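Local coordinates for conserved hypothetical secreted protein (Helicobacter pylori, PDB 4RNZ) that probably acts as a zinc-dependent M23-family metallopeptidase of the peptidoglycan cell wall and helps determine the shape of the bacterium, at residues Tyr197-Ser202 / Asp223-His228; Ser230-Ala235 / Gly287-Thr292; Val263-Ser268 / His299-Val304. All coordinates share one frame; numbering follows the deposited sequence.

Contact 1: residues Tyr197-Ser202 / Asp223-His228. With ZN (zinc ion), chain B.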
loop_
_atom_site.group_PDB
_atom_site.type_symbol
_atom_site.label_atom_id
_atom_site.label_comp_id
_atom_site.label_asym_id
_atom_site.label_seq_id
_atom_site.Cartn_x
_atom_site.Cartn_y
_atom_site.Cartn_z
ATOM N N TYR A 197 5.242 -23.541 8.897
ATOM C CA TYR A 197 4.237 -24.021 7.960
ATOM C C TYR A 197 4.659 -25.354 7.392
ATOM O O TYR A 197 5.856 -25.623 7.323
ATOM C CB TYR A 197 4.034 -23.020 6.837
ATOM C CG TYR A 197 5.228 -22.756 5.971
ATOM C CD1 TYR A 197 6.133 -21.743 6.282
ATOM C CD2 TYR A 197 5.433 -23.492 4.809
ATOM C CE1 TYR A 197 7.234 -21.490 5.464
ATOM C CE2 TYR A 197 6.515 -23.248 3.973
ATOM C CZ TYR A 197 7.405 -22.241 4.303
ATOM O OH TYR A 197 8.470 -22.014 3.488
ATOM N N THR A 198 3.677 -26.150 6.976
ATOM C CA THR A 198 3.915 -27.425 6.313
ATOM C C THR A 198 4.083 -27.196 4.816
ATOM O O THR A 198 4.966 -27.787 4.177
ATOM C CB THR A 198 2.785 -28.427 6.608
ATOM O OG1 THR A 198 1.527 -27.865 6.262
ATOM C CG2 THR A 198 2.744 -28.760 8.101
ATOM N N ARG A 199 3.264 -26.306 4.257
ATOM C CA ARG A 199 3.487 -25.815 2.902
ATOM C C ARG A 199 2.748 -24.478 2.738
ATOM O O ARG A 199 1.848 -24.159 3.495
ATOM C CB ARG A 199 2.986 -26.835 1.852
ATOM C CG ARG A 199 1.477 -26.865 1.754
ATOM C CD ARG A 199 0.890 -28.114 1.111
ATOM N NE ARG A 199 -0.550 -27.896 1.000
ATOM C CZ ARG A 199 -1.148 -27.272 -0.012
ATOM N NH1 ARG A 199 -0.448 -26.838 -1.057
ATOM N NH2 ARG A 199 -2.465 -27.096 0.011
ATOM N N ILE A 200 3.135 -23.715 1.735
ATOM C CA ILE A 200 2.386 -22.525 1.349
ATOM C C ILE A 200 1.218 -23.038 0.511
ATOM O O ILE A 200 1.435 -23.570 -0.555
ATOM C CB ILE A 200 3.304 -21.563 0.581
ATOM C CG1 ILE A 200 4.296 -20.984 1.583
ATOM C CG2 ILE A 200 2.509 -20.487 -0.149
ATOM C CD1 ILE A 200 5.342 -20.049 1.027
ATOM N N SER A 201 -0.008 -22.952 1.021
ATOM C CA SER A 201 -1.177 -23.456 0.264
ATOM C C SER A 201 -1.680 -22.468 -0.785
ATOM O O SER A 201 -2.420 -22.832 -1.678
ATOM C CB SER A 201 -2.321 -23.835 1.198
ATOM O OG SER A 201 -2.650 -22.746 2.021
ATOM N N SER A 202 -1.287 -21.209 -0.686
ATOM C CA SER A 202 -1.685 -20.247 -1.690
ATOM C C SER A 202 -0.780 -19.028 -1.609
ATOM O O SER A 202 -0.790 -18.324 -0.608
ATOM C CB SER A 202 -3.148 -19.834 -1.501
ATOM O OG SER A 202 -3.561 -19.034 -2.594
ATOM N N ASP A 223 -0.951 -17.776 2.233
ATOM C CA ASP A 223 -1.614 -18.746 3.100
ATOM C C ASP A 223 -0.605 -19.819 3.463
ATOM O O ASP A 223 -0.059 -20.503 2.592
ATOM C CB ASP A 223 -2.838 -19.359 2.417
ATOM C CG ASP A 223 -3.987 -18.384 2.308
ATOM O OD1 ASP A 223 -3.942 -17.324 2.957
ATOM O OD2 ASP A 223 -4.945 -18.665 1.576
ATOM N N TYR A 224 -0.340 -19.925 4.759
ATOM C CA TYR A 224 0.630 -20.884 5.277
ATOM C C TYR A 224 -0.173 -21.985 5.916
ATOM O O TYR A 224 -0.859 -21.734 6.907
ATOM C CB TYR A 224 1.493 -20.264 6.362
ATOM C CG TYR A 224 2.541 -19.249 5.933
ATOM C CD1 TYR A 224 3.698 -19.630 5.254
ATOM C CD2 TYR A 224 2.400 -17.898 6.278
ATOM C CE1 TYR A 224 4.659 -18.699 4.903
ATOM C CE2 TYR A 224 3.355 -16.974 5.940
ATOM C CZ TYR A 224 4.487 -17.374 5.258
ATOM O OH TYR A 224 5.427 -16.424 4.930
ATOM N N ALA A 225 -0.138 -23.178 5.337
ATOM C CA ALA A 225 -0.795 -24.331 5.966
ATOM C C ALA A 225 -0.008 -24.690 7.223
ATOM O O ALA A 225 1.206 -24.828 7.186
ATOM C CB ALA A 225 -0.861 -25.515 5.007
ATOM N N ALA A 226 -0.698 -24.766 8.346
ATOM C CA ALA A 226 -0.075 -25.130 9.598
ATOM C C ALA A 226 -1.067 -25.831 10.486
ATOM O O ALA A 226 -2.263 -25.702 10.311
ATOM C CB ALA A 226 0.434 -23.902 10.302
ATOM N N LYS A 227 -0.546 -26.520 11.482
ATOM C CA LYS A 227 -1.367 -27.190 12.479
ATOM C C LYS A 227 -2.132 -26.219 13.328
ATOM O O LYS A 227 -1.618 -25.165 13.739
ATOM C CB LYS A 227 -0.490 -28.057 13.386
ATOM C CG LYS A 227 -1.257 -28.714 14.521
ATOM C CD LYS A 227 -0.526 -29.918 15.077
ATOM C CE LYS A 227 -1.423 -30.705 16.014
ATOM N NZ LYS A 227 -0.922 -32.101 16.123
ATOM N N HIS A 228 -3.372 -26.589 13.626
ATOM C CA HIS A 228 -4.190 -25.795 14.525
ATOM C C HIS A 228 -3.434 -25.618 15.834
ATOM O O HIS A 228 -2.859 -26.581 16.358
ATOM C CB HIS A 228 -5.550 -26.470 14.745
ATOM C CG HIS A 228 -6.514 -25.620 15.499
ATOM N ND1 HIS A 228 -6.512 -25.543 16.873
ATOM C CD2 HIS A 228 -7.476 -24.768 15.075
ATOM C CE1 HIS A 228 -7.440 -24.689 17.268
ATOM N NE2 HIS A 228 -8.035 -24.201 16.196
HETATM ZN ZN ZN B . -5.113 -15.914 2.225
HETATM O O HOH W 1 -4.904 -21.490 1.084
#
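A classic beta bulge sets Ser201 and Ser202 against Asp223 at the edge of the zinc site, between two antiparallel strands. Ser202 O accepts the N-H of Asp223 at 2.9 Å, essentially linear. Ser201 N reaches Asp223 O at 2.9 Å through a bent bond (131° at the hydrogen), and Ile200 CA makes a CA-H...O contact with the same oxygen. The Ser201 hydroxyl sits between its backbone N and carbonyl carbon (chi1 55°), which brings OG to 3.4 Å from Asp223 CB and lets one water bridge it to OD2. That water donates to Asp223 OD2 at 2.9 Å, while Asp223 OD1 binds zinc at 2.0 Å. Asp223 is the aspartate of the His-x-x-x-Asp motif of M23 peptidases; His219 of the same motif, His301 and Glu34 complete the metal site. On the face that carries Ile200 and Tyr224, the Tyr224 ring is met obliquely by that of Tyr197, which precedes the strand, planes at 36°, with Tyr197 CD1 3.4 Å from Tyr224 CD1. Ile200 lies side by side with Tyr224, its CG1 against CD1 and CE1 of that ring. Farther along, Ala225 N donates to Arg199 O, and Ala225 O takes Thr198 N at 2.8 Å and, weakly, the Thr198 hydroxyl.

Contact 2: residues Ser230-Ala235 / Gly287-Thr292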
loop_
_atom_site.group_PDB
_atom_site.type_symbol
_atom_site.label_atom_id
_atom_site.label_comp_id
_atom_site.label_asym_id
_atom_site.label_seq_id
_atom_site.Cartn_x
_atom_site.Cartn_y
_atom_site.Cartn_z
ATOM N N SER A 230 -0.647 -23.827 16.180
ATOM C CA SER A 230 0.740 -23.438 15.916
ATOM C C SER A 230 1.004 -21.971 16.348
ATOM O O SER A 230 0.172 -21.079 16.144
ATOM C CB SER A 230 1.059 -23.611 14.422
ATOM O OG SER A 230 1.011 -24.958 14.002
ATOM N N LEU A 231 2.146 -21.731 16.972
ATOM C CA LEU A 231 2.504 -20.398 17.386
ATOM C C LEU A 231 2.728 -19.458 16.197
ATOM O O LEU A 231 3.373 -19.821 15.219
ATOM C CB LEU A 231 3.745 -20.417 18.253
ATOM C CG LEU A 231 3.619 -21.224 19.549
ATOM C CD1 LEU A 231 4.837 -20.970 20.415
ATOM C CD2 LEU A 231 2.345 -20.883 20.295
ATOM N N ILE A 232 2.192 -18.240 16.321
ATOM C CA ILE A 232 2.373 -17.183 15.335
ATOM C C ILE A 232 3.190 -16.094 15.997
ATOM O O ILE A 232 2.868 -15.633 17.107
ATOM C CB ILE A 232 1.024 -16.599 14.859
ATOM C CG1 ILE A 232 0.154 -17.718 14.249
ATOM C CG2 ILE A 232 1.251 -15.487 13.828
ATOM C CD1 ILE A 232 -1.300 -17.336 14.067
ATOM N N HIS A 233 4.274 -15.726 15.323
ATOM C CA HIS A 233 5.219 -14.748 15.790
ATOM C C HIS A 233 5.214 -13.558 14.846
ATOM O O HIS A 233 5.145 -13.728 13.624
ATOM C CB HIS A 233 6.626 -15.339 15.803
ATOM C CG HIS A 233 6.799 -16.486 16.748
ATOM N ND1 HIS A 233 7.550 -16.389 17.897
ATOM C CD2 HIS A 233 6.329 -17.756 16.709
ATOM C CE1 HIS A 233 7.515 -17.546 18.542
ATOM N NE2 HIS A 233 6.792 -18.395 17.834
ATOM N N SER A 234 5.329 -12.358 15.391
ATOM C CA SER A 234 5.376 -11.144 14.562
ATOM C C SER A 234 6.574 -11.158 13.626
ATOM O O SER A 234 7.705 -11.371 14.053
ATOM C CB SER A 234 5.465 -9.882 15.438
ATOM O OG SER A 234 5.502 -8.716 14.626
ATOM N N ALA A 235 6.333 -10.888 12.351
ATOM C CA ALA A 235 7.402 -10.863 11.363
ATOM C C ALA A 235 8.280 -9.641 11.499
ATOM O O ALA A 235 9.329 -9.575 10.844
ATOM C CB ALA A 235 6.823 -10.895 9.972
ATOM N N GLY A 287 -0.099 -14.968 18.839
ATOM C CA GLY A 287 -1.268 -15.822 18.834
ATOM C C GLY A 287 -0.996 -17.225 18.318
ATOM O O GLY A 287 0.143 -17.698 18.317
ATOM N N ARG A 288 -2.052 -17.866 17.845
ATOM C CA ARG A 288 -2.012 -19.237 17.440
ATOM C C ARG A 288 -2.873 -19.412 16.228
ATOM O O ARG A 288 -3.937 -18.777 16.114
ATOM C CB ARG A 288 -2.563 -20.132 18.557
ATOM C CG ARG A 288 -1.699 -20.256 19.797
ATOM C CD ARG A 288 -2.423 -21.156 20.808
ATOM N NE ARG A 288 -1.625 -21.431 21.995
ATOM C CZ ARG A 288 -0.764 -22.445 22.114
ATOM N NH1 ARG A 288 -0.562 -23.299 21.120
ATOM N NH2 ARG A 288 -0.104 -22.606 23.234
ATOM N N VAL A 289 -2.456 -20.317 15.353
ATOM C CA VAL A 289 -3.187 -20.622 14.133
ATOM C C VAL A 289 -4.567 -21.209 14.433
ATOM O O VAL A 289 -4.729 -22.038 15.341
ATOM C CB VAL A 289 -2.415 -21.650 13.276
ATOM C CG1 VAL A 289 -3.248 -22.175 12.122
ATOM C CG2 VAL A 289 -1.126 -21.047 12.748
ATOM N N GLY A 290 -5.562 -20.798 13.656
ATOM C CA GLY A 290 -6.888 -21.425 13.706
ATOM C C GLY A 290 -7.384 -21.705 12.312
ATOM O O GLY A 290 -6.600 -21.750 11.354
ATOM N N SER A 291 -8.691 -21.917 12.194
ATOM C CA SER A 291 -9.370 -21.776 10.901
ATOM C C SER A 291 -10.594 -20.837 10.988
ATOM O O SER A 291 -11.541 -20.992 10.212
ATOM C CB SER A 291 -9.785 -23.140 10.373
ATOM O OG SER A 291 -10.880 -23.607 11.115
ATOM N N THR A 292 -10.558 -19.848 11.897
ATOM C CA THR A 292 -11.673 -18.884 12.062
ATOM C C THR A 292 -11.888 -18.109 10.766
ATOM O O THR A 292 -10.944 -17.895 10.011
ATOM C CB THR A 292 -11.483 -17.867 13.249
ATOM O OG1 THR A 292 -10.187 -17.240 13.200
ATOM C CG2 THR A 292 -11.690 -18.541 14.624
#
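Ile232 pushes its CD1 methyl against the peptide that joins Arg288 to Val289, 3.4 Å from both Arg288 C and Val289 N. Its CG1 stands anti to the carbonyl carbon (chi1 -59°), and the side chain crosses that of Val289 at about a right angle, with Ile232 CG1 3.9 Å from Val289 CG2. The same Val289 methyl also touches Ser230 CB. On the opposite face of this antiparallel strand pair, Leu231 and Arg288 run side by side and point the same way: Leu231 CD2 rests 3.8 Å above the Arg288 guanidinium plane, over its centre. The backbones are joined by two good bonds. Val289 N donates to Ser230 O at 2.8 Å and Ile232 N to Gly287 O at 2.9 Å; the return bond from Gly287 N to Ile232 O is weak. Arg288 CA also lies close to Ser230 O, 3.1 Å away, as a CA-H...O contact. Gly287 adopts backbone angles (161°/-157°) at which a CB would be jammed against the carbonyl O of the residue before.

Around this core, Ile232 is packed by Tyr264, Met267 and Leu300 of the large M23 sheet, so the small sheet containing strands 231-233 and 285-289 is laid against it, while Val289 rests on Val195, Ala226 and Pro298. The polar ends are held from nearby loop: Arg288 NH1 by Gly229 O, Ser230 OG by Lys227 O. The buried face, where Ile232 and Val289 meet, is thus aliphatic and its side chains need no polar partner, whereas the guanidinium charge stays at the exposed face, with a carbonyl at NH1 and a leucine methyl over one side.

Contact 3: residues Val263-Ser268 / His299-Val304. With ZN (zinc ion), chain B.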
loop_
_atom_site.group_PDB
_atom_site.type_symbol
_atom_site.label_atom_id
_atom_site.label_comp_id
_atom_site.label_asym_id
_atom_site.label_seq_id
_atom_site.Cartn_x
_atom_site.Cartn_y
_atom_site.Cartn_z
ATOM N N VAL A 263 -0.709 -8.152 8.375
ATOM C CA VAL A 263 -1.982 -8.778 8.760
ATOM C C VAL A 263 -1.778 -10.264 9.026
ATOM O O VAL A 263 -1.203 -10.946 8.206
ATOM C CB VAL A 263 -2.992 -8.602 7.616
ATOM C CG1 VAL A 263 -4.244 -9.457 7.813
ATOM C CG2 VAL A 263 -3.344 -7.127 7.470
ATOM N N TYR A 264 -2.279 -10.749 10.154
ATOM C CA TYR A 264 -2.142 -12.142 10.562
ATOM C C TYR A 264 -3.516 -12.675 10.895
ATOM O O TYR A 264 -4.036 -12.362 11.961
ATOM C CB TYR A 264 -1.299 -12.207 11.830
ATOM C CG TYR A 264 0.065 -11.605 11.687
ATOM C CD1 TYR A 264 0.255 -10.241 11.811
ATOM C CD2 TYR A 264 1.165 -12.405 11.441
ATOM C CE1 TYR A 264 1.524 -9.678 11.675
ATOM C CE2 TYR A 264 2.428 -11.860 11.312
ATOM C CZ TYR A 264 2.606 -10.499 11.444
ATOM O OH TYR A 264 3.859 -9.967 11.292
ATOM N N ALA A 265 -4.097 -13.479 10.007
ATOM C CA ALA A 265 -5.509 -13.838 10.106
ATOM C C ALA A 265 -5.757 -15.337 10.246
ATOM O O ALA A 265 -4.907 -16.168 9.917
ATOM C CB ALA A 265 -6.278 -13.301 8.896
ATOM N N HIS A 266 -6.979 -15.623 10.691
ATOM C CA HIS A 266 -7.512 -16.937 10.975
ATOM C C HIS A 266 -6.985 -17.517 12.286
ATOM O O HIS A 266 -6.847 -18.718 12.407
ATOM C CB HIS A 266 -7.274 -17.912 9.813
ATOM C CG HIS A 266 -7.843 -17.440 8.512
ATOM N ND1 HIS A 266 -9.195 -17.291 8.304
ATOM C CD2 HIS A 266 -7.244 -17.063 7.358
ATOM C CE1 HIS A 266 -9.404 -16.848 7.079
ATOM N NE2 HIS A 266 -8.235 -16.696 6.489
ATOM N N MET A 267 -6.717 -16.675 13.266
ATOM C CA MET A 267 -6.124 -17.142 14.499
ATOM C C MET A 267 -7.167 -17.884 15.344
ATOM O O MET A 267 -8.355 -17.581 15.267
ATOM C CB MET A 267 -5.567 -15.975 15.298
ATOM C CG MET A 267 -4.441 -15.229 14.627
ATOM S SD MET A 267 -3.584 -14.262 15.861
ATOM C CE MET A 267 -2.559 -13.339 14.735
ATOM N N SER A 268 -6.716 -18.858 16.138
ATOM C CA SER A 268 -7.586 -19.509 17.123
ATOM C C SER A 268 -7.556 -18.709 18.411
ATOM O O SER A 268 -8.504 -18.762 19.185
ATOM C CB SER A 268 -7.201 -20.975 17.364
ATOM O OG SER A 268 -5.832 -21.105 17.703
ATOM N N HIS A 299 -4.899 -22.631 8.544
ATOM C CA HIS A 299 -3.797 -21.870 7.938
ATOM C C HIS A 299 -3.705 -20.471 8.534
ATOM O O HIS A 299 -4.653 -19.967 9.118
ATOM C CB HIS A 299 -3.957 -21.783 6.400
ATOM C CG HIS A 299 -5.142 -20.978 5.952
ATOM N ND1 HIS A 299 -6.438 -21.415 6.108
ATOM C CD2 HIS A 299 -5.226 -19.761 5.354
ATOM C CE1 HIS A 299 -7.272 -20.503 5.633
ATOM N NE2 HIS A 299 -6.561 -19.490 5.167
ATOM N N LEU A 300 -2.533 -19.870 8.421
ATOM C CA LEU A 300 -2.332 -18.451 8.717
ATOM C C LEU A 300 -2.385 -17.718 7.381
ATOM O O LEU A 300 -1.642 -18.050 6.466
ATOM C CB LEU A 300 -0.970 -18.225 9.368
ATOM C CG LEU A 300 -0.522 -16.762 9.455
ATOM C CD1 LEU A 300 -1.463 -16.001 10.376
ATOM C CD2 LEU A 300 0.909 -16.700 9.914
ATOM N N HIS A 301 -3.257 -16.726 7.274
ATOM C CA HIS A 301 -3.180 -15.792 6.165
ATOM C C HIS A 301 -2.275 -14.643 6.634
ATOM O O HIS A 301 -2.593 -13.984 7.625
ATOM C CB HIS A 301 -4.565 -15.286 5.773
ATOM C CG HIS A 301 -4.525 -14.164 4.788
ATOM N ND1 HIS A 301 -4.775 -14.351 3.452
ATOM C CD2 HIS A 301 -4.209 -12.858 4.934
ATOM C CE1 HIS A 301 -4.629 -13.202 2.813
ATOM N NE2 HIS A 301 -4.286 -12.278 3.692
ATOM N N PHE A 302 -1.159 -14.431 5.931
ATOM C CA PHE A 302 -0.169 -13.405 6.258
ATOM C C PHE A 302 -0.153 -12.373 5.150
ATOM O O PHE A 302 0.191 -12.686 4.013
ATOM C CB PHE A 302 1.234 -14.017 6.447
ATOM C CG PHE A 302 2.348 -13.007 6.747
ATOM C CD1 PHE A 302 2.192 -12.008 7.701
ATOM C CD2 PHE A 302 3.548 -13.070 6.062
ATOM C CE1 PHE A 302 3.210 -11.104 7.974
ATOM C CE2 PHE A 302 4.569 -12.183 6.335
ATOM C CZ PHE A 302 4.396 -11.183 7.282
ATOM N N GLY A 303 -0.567 -11.158 5.484
ATOM C CA GLY A 303 -0.646 -10.071 4.515
ATOM C C GLY A 303 0.274 -8.903 4.827
ATOM O O GLY A 303 0.486 -8.564 5.992
ATOM N N VAL A 304 0.825 -8.297 3.778
ATOM C CA VAL A 304 1.647 -7.127 3.920
ATOM C C VAL A 304 1.161 -6.061 2.946
ATOM O O VAL A 304 0.919 -6.358 1.780
ATOM C CB VAL A 304 3.137 -7.422 3.704
ATOM C CG1 VAL A 304 3.964 -6.140 3.849
ATOM C CG2 VAL A 304 3.616 -8.473 4.716
HETATM ZN ZN ZN B . -5.113 -15.914 2.225
HETATM O O HOH W 2 -4.261 -18.720 11.609
#
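Val263 begins the antiparallel pairing with Gly303: Val263 N donates to Gly303 O at 2.7 Å, and Gly303 N returns a bond to Val263 O at 2.8 Å. Next, Tyr264 lies side by side with Phe302. Phe302 CD1 comes over one face of the tyrosine ring, and Tyr264 CE2 is 3.5 Å from Phe302 CE1, the ring planes at 36°. The Tyr264 hydroxyl is bound by Ala235 N. Ala265 pairs with His301 through a second couple of bonds, Ala265 N to His301 O at 2.9 Å and a longer one from His301 N to Ala265 O; Leu300 CD1 packs over Ala265 O. At His266, whose backbone is in the left-handed region, the strand turns a corner. Its ring receives His299 CE1 over one face, toward the rim; the nearest approach is His299 NE2 to His266 CD2, 3.3 Å. His301 CB lies near the His266 ring plane at an edge, 3.6 Å from CD2 of that ring. The two imidazole planes of His266 and His299 are inclined at 45°. His266 NE2 is bonded to OE1 of Glu34, a zinc ligand. With CG anti to the backbone N (chi1 171°), the His301 ring leaves the strand on the metal side, and its ND1 binds zinc at 2.0 Å. His299 and His301 form the His-x-His signature of the M23 peptidase active site.

Overall arrangement
Contacts 1 and 3 meet in one sheet, where strand 222-225 pairs with strand 299-306 (Tyr224 N to Leu300 O, 2.9 Å); their centres are 10 Å apart. Each brings a zinc ligand, Asp223 and His301, to the same metal, with OD1 of the first 3.1 Å from ND1 of the second. Glu34, from the N-terminal domain, fills another position, consistent with a blocked, latent site. Contact 2 is farther from the metal, the Val289 side chain about 12 Å away, but the centres of contacts 2 and 3 are 7 Å apart, and Val289 O is tied to Ser268 OG at 2.8 Å. Val289 CB lies 3.6 Å from Lys227 O of contact 1, joining all three.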